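Local structure of sulfotransferase (Alicyclobacillus acidocaldarius subsp. acidocaldarius, 3RNL) at residues S23-Y35 with C202-T216. The protein probably transfers sulfuryl groups to acceptor molecules, and binds magnesium. Numbering follows the deposited sequence.
Sequences SLDRYLSQHPDIY and CCAFLGVSTDFVPDT. With MG (magnesium ion), chain B.
H31 drives its imidazole between V208 and F212, joining the loop after helix 21-29 to the one that leaves helix 195-206 through a Schellman motif at G207, on one flank of the parallel sheet of this sulfotransferase-family α/β fold. Here packing is tight. V208 CG2 lies over one face of the imidazole, 4.0 Å from its centroid, while H31 CB sits above the centre of the F212 ring and the two ring planes meet at 53°. With CG anti to the backbone N (chi1 -166°), H31 aims NE2 at S209 O, 2.8 Å away, in the imidazole plane and on a carbonyl lone pair. ND1 accepts from D33 N at 2.9 Å, so both ring nitrogens are used and the rotation of the ring is fixed. C203 SG approaches H31 CD2 obliquely to 3.5 Å. Deeper, L28 CD2 rests against C202 CB, next to L113 of strand 111-116, and I34 CD1 meets L206 CD1. T216 CG2 makes a CH-pi contact over one face of the buried Y27 ring. The backbone carbonyls of S29, H31 and I34, with three waters, bind a magnesium ion, so the turn carrying this imidazole is also held by metal.

Toward solvent the contact thins out into polar links. Water 5 bridges D33 OD2 and S209 N, while D33 OD1 accepts from R84 N. Water 1 joins Y27 OH, R26 NH1 and T216 O. The extended Q30 side chain grips the backbone of D215 twice: OE1 takes D215 N at 2.7 Å on a lone pair, and NE2 gives a nearly straight 3.1 Å bond to D215 O.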
# COMPACT_ATOMS: atom_id res chain seq x y z
N SER A 23 -5.19 -8.74 -3.04
CA SER A 23 -5.01 -10.11 -3.49
C SER A 23 -3.79 -10.74 -2.84
O SER A 23 -3.82 -11.89 -2.39
CB SER A 23 -4.91 -10.18 -5.02
OG SER A 23 -6.13 -9.77 -5.61
N LEU A 24 -2.70 -9.98 -2.76
CA LEU A 24 -1.48 -10.51 -2.15
C LEU A 24 -1.77 -10.97 -0.72
O LEU A 24 -1.36 -12.06 -0.30
CB LEU A 24 -0.38 -9.45 -2.16
CG LEU A 24 0.92 -9.87 -1.49
CD1 LEU A 24 1.54 -11.03 -2.25
CD2 LEU A 24 1.89 -8.68 -1.42
N ASP A 25 -2.45 -10.12 0.04
CA ASP A 25 -2.85 -10.45 1.41
C ASP A 25 -3.66 -11.76 1.43
O ASP A 25 -3.39 -12.66 2.22
CB ASP A 25 -3.63 -9.27 1.99
CG ASP A 25 -4.28 -9.56 3.34
OD1 ASP A 25 -4.55 -10.74 3.66
OD2 ASP A 25 -4.56 -8.59 4.09
N ARG A 26 -4.66 -11.86 0.55
CA ARG A 26 -5.49 -13.06 0.48
C ARG A 26 -4.65 -14.32 0.22
O ARG A 26 -4.82 -15.35 0.89
CB ARG A 26 -6.57 -12.88 -0.59
CG ARG A 26 -7.50 -14.07 -0.77
CD ARG A 26 -8.81 -13.64 -1.42
NE ARG A 26 -8.59 -12.66 -2.48
CZ ARG A 26 -8.36 -12.98 -3.75
NH1 ARG A 26 -8.35 -14.25 -4.12
NH2 ARG A 26 -8.17 -12.02 -4.66
N TYR A 27 -3.74 -14.24 -0.74
CA TYR A 27 -2.90 -15.38 -1.06
C TYR A 27 -1.95 -15.78 0.07
O TYR A 27 -1.78 -16.96 0.36
CB TYR A 27 -2.10 -15.12 -2.33
CG TYR A 27 -2.95 -14.85 -3.54
CD1 TYR A 27 -4.25 -15.34 -3.63
CD2 TYR A 27 -2.46 -14.11 -4.60
CE1 TYR A 27 -5.04 -15.09 -4.75
CE2 TYR A 27 -3.23 -13.85 -5.72
CZ TYR A 27 -4.52 -14.34 -5.79
OH TYR A 27 -5.29 -14.09 -6.90
N LEU A 28 -1.29 -14.80 0.69
CA LEU A 28 -0.37 -15.11 1.78
C LEU A 28 -1.09 -15.72 2.97
O LEU A 28 -0.57 -16.62 3.63
CB LEU A 28 0.40 -13.86 2.22
CG LEU A 28 1.43 -13.39 1.19
CD1 LEU A 28 2.00 -12.04 1.61
CD2 LEU A 28 2.56 -14.41 1.03
N SER A 29 -2.29 -15.21 3.25
CA SER A 29 -3.09 -15.68 4.38
C SER A 29 -3.36 -17.17 4.29
O SER A 29 -3.53 -17.85 5.30
CB SER A 29 -4.42 -14.94 4.47
OG SER A 29 -4.22 -13.56 4.71
N GLN A 30 -3.43 -17.69 3.06
CA GLN A 30 -3.71 -19.11 2.85
C GLN A 30 -2.57 -20.02 3.32
O GLN A 30 -2.79 -21.21 3.56
CB GLN A 30 -3.98 -19.40 1.39
CG GLN A 30 -5.19 -18.68 0.81
CD GLN A 30 -5.29 -18.90 -0.68
OE1 GLN A 30 -4.65 -19.80 -1.22
NE2 GLN A 30 -6.09 -18.09 -1.36
N HIS A 31 -1.36 -19.47 3.43
CA HIS A 31 -0.20 -20.27 3.84
C HIS A 31 -0.37 -20.74 5.29
O HIS A 31 -0.75 -19.95 6.14
CB HIS A 31 1.08 -19.43 3.68
CG HIS A 31 2.35 -20.22 3.75
ND1 HIS A 31 2.76 -20.88 4.89
CD2 HIS A 31 3.33 -20.42 2.83
CE1 HIS A 31 3.93 -21.46 4.67
NE2 HIS A 31 4.30 -21.19 3.43
N PRO A 32 -0.10 -22.01 5.58
CA PRO A 32 -0.33 -22.48 6.95
C PRO A 32 0.58 -21.82 8.01
O PRO A 32 0.24 -21.84 9.19
CB PRO A 32 -0.05 -24.00 6.87
CG PRO A 32 0.82 -24.16 5.65
CD PRO A 32 0.37 -23.09 4.68
N ASP A 33 1.72 -21.27 7.58
CA ASP A 33 2.68 -20.61 8.47
C ASP A 33 2.54 -19.08 8.53
O ASP A 33 3.40 -18.41 9.07
CB ASP A 33 4.11 -21.02 8.14
CG ASP A 33 4.98 -21.19 9.37
OD1 ASP A 33 4.47 -21.11 10.52
OD2 ASP A 33 6.19 -21.41 9.18
N ILE A 34 1.51 -18.53 7.88
CA ILE A 34 1.31 -17.08 7.88
C ILE A 34 -0.07 -16.73 8.42
O ILE A 34 -1.07 -17.31 8.00
CB ILE A 34 1.40 -16.53 6.45
CG1 ILE A 34 2.77 -16.84 5.84
CG2 ILE A 34 1.14 -15.01 6.42
CD1 ILE A 34 2.91 -16.37 4.39
N TYR A 35 -0.14 -15.76 9.34
CA TYR A 35 -1.43 -15.27 9.82
C TYR A 35 -1.57 -13.78 9.54
O TYR A 35 -0.67 -13.02 9.86
CB TYR A 35 -1.61 -15.48 11.33
CG TYR A 35 -2.98 -15.01 11.79
CD1 TYR A 35 -4.08 -15.86 11.70
CD2 TYR A 35 -3.17 -13.72 12.26
CE1 TYR A 35 -5.33 -15.45 12.09
CE2 TYR A 35 -4.44 -13.30 12.66
CZ TYR A 35 -5.51 -14.17 12.57
OH TYR A 35 -6.78 -13.78 12.94
N CYS A 202 7.62 -14.06 -1.76
CA CYS A 202 7.30 -13.45 -0.46
C CYS A 202 7.48 -14.45 0.66
O CYS A 202 7.92 -14.10 1.75
CB CYS A 202 5.88 -12.89 -0.42
SG CYS A 202 5.64 -11.48 -1.49
N CYS A 203 7.13 -15.71 0.42
CA CYS A 203 7.37 -16.73 1.42
C CYS A 203 8.86 -16.84 1.77
O CYS A 203 9.22 -16.93 2.95
CB CYS A 203 6.86 -18.09 0.94
SG CYS A 203 5.03 -18.13 0.76
N ALA A 204 9.71 -16.86 0.76
CA ALA A 204 11.16 -16.90 0.99
C ALA A 204 11.61 -15.69 1.82
O ALA A 204 12.39 -15.81 2.77
CB ALA A 204 11.90 -16.96 -0.34
N PHE A 205 11.12 -14.51 1.44
CA PHE A 205 11.42 -13.27 2.18
C PHE A 205 11.00 -13.38 3.65
O PHE A 205 11.76 -12.99 4.56
CB PHE A 205 10.71 -12.11 1.50
CG PHE A 205 10.83 -10.79 2.22
CD1 PHE A 205 12.08 -10.20 2.42
CD2 PHE A 205 9.70 -10.12 2.65
CE1 PHE A 205 12.18 -8.95 3.07
CE2 PHE A 205 9.79 -8.86 3.29
CZ PHE A 205 11.04 -8.30 3.51
N LEU A 206 9.81 -13.92 3.89
CA LEU A 206 9.26 -14.04 5.24
C LEU A 206 9.85 -15.21 6.01
O LEU A 206 9.58 -15.37 7.19
CB LEU A 206 7.72 -14.17 5.19
CG LEU A 206 7.01 -12.92 4.63
CD1 LEU A 206 5.51 -13.13 4.48
CD2 LEU A 206 7.31 -11.67 5.49
N GLY A 207 10.63 -16.03 5.32
CA GLY A 207 11.28 -17.17 5.96
C GLY A 207 10.32 -18.30 6.30
O GLY A 207 10.50 -18.99 7.30
N VAL A 208 9.28 -18.49 5.48
CA VAL A 208 8.42 -19.65 5.63
C VAL A 208 8.55 -20.54 4.40
O VAL A 208 9.18 -20.15 3.41
CB VAL A 208 6.94 -19.25 5.85
CG1 VAL A 208 6.78 -18.46 7.16
CG2 VAL A 208 6.40 -18.44 4.65
N SER A 209 7.90 -21.70 4.42
CA SER A 209 8.11 -22.69 3.36
C SER A 209 7.70 -22.17 2.00
O SER A 209 6.62 -21.59 1.83
CB SER A 209 7.36 -23.99 3.67
OG SER A 209 7.47 -24.90 2.58
N THR A 210 8.56 -22.38 1.01
CA THR A 210 8.22 -22.02 -0.35
C THR A 210 7.46 -23.14 -1.06
O THR A 210 7.09 -23.00 -2.23
CB THR A 210 9.46 -21.68 -1.19
OG1 THR A 210 10.39 -22.77 -1.12
CG2 THR A 210 10.12 -20.38 -0.69
N ASP A 211 7.18 -24.25 -0.38
CA ASP A 211 6.45 -25.24 -1.15
C ASP A 211 5.03 -24.98 -0.70
O ASP A 211 4.49 -25.62 0.20
CB ASP A 211 6.92 -26.61 -0.66
CG ASP A 211 6.19 -27.77 -1.31
OD1 ASP A 211 5.77 -27.65 -2.48
OD2 ASP A 211 6.05 -28.82 -0.65
N PHE A 212 4.40 -24.12 -1.49
CA PHE A 212 3.05 -23.66 -1.23
C PHE A 212 2.53 -23.23 -2.57
O PHE A 212 3.25 -22.56 -3.32
CB PHE A 212 3.12 -22.48 -0.25
CG PHE A 212 1.85 -21.68 -0.15
CD1 PHE A 212 0.68 -22.27 0.30
CD2 PHE A 212 1.84 -20.32 -0.45
CE1 PHE A 212 -0.49 -21.53 0.41
CE2 PHE A 212 0.68 -19.58 -0.35
CZ PHE A 212 -0.49 -20.18 0.08
N VAL A 213 1.29 -23.56 -2.89
CA VAL A 213 0.62 -22.95 -4.03
C VAL A 213 -0.65 -22.26 -3.57
O VAL A 213 -1.58 -22.94 -3.14
CB VAL A 213 0.28 -23.98 -5.11
CG1 VAL A 213 -0.39 -23.30 -6.29
CG2 VAL A 213 1.53 -24.70 -5.56
N PRO A 214 -0.72 -20.93 -3.69
CA PRO A 214 -1.99 -20.31 -3.29
C PRO A 214 -3.09 -20.67 -4.28
O PRO A 214 -2.82 -20.98 -5.45
CB PRO A 214 -1.68 -18.81 -3.37
CG PRO A 214 -0.61 -18.71 -4.40
CD PRO A 214 0.25 -19.93 -4.19
N ASP A 215 -4.33 -20.60 -3.82
CA ASP A 215 -5.48 -20.80 -4.69
C ASP A 215 -5.85 -19.41 -5.21
O ASP A 215 -6.27 -18.54 -4.46
CB ASP A 215 -6.63 -21.40 -3.89
CG ASP A 215 -7.94 -21.40 -4.65
OD1 ASP A 215 -7.95 -21.04 -5.85
OD2 ASP A 215 -8.96 -21.79 -4.04
N THR A 216 -5.64 -19.21 -6.51
CA THR A 216 -5.82 -17.90 -7.13
C THR A 216 -7.18 -17.75 -7.80
O THR A 216 -7.45 -16.73 -8.45
CB THR A 216 -4.69 -17.59 -8.13
OG1 THR A 216 -4.66 -18.58 -9.16
CG2 THR A 216 -3.34 -17.57 -7.41
MG MG B . -2.50 -18.97 7.16
O HOH W 1 -7.97 -14.40 -7.07
O HOH W 2 -3.38 -23.01 -1.13
O HOH W 3 -3.82 -21.02 6.46
O HOH W 4 -2.41 -20.34 9.29
O HOH W 5 6.93 -22.79 6.85
O HOH W 6 -4.59 -18.14 8.45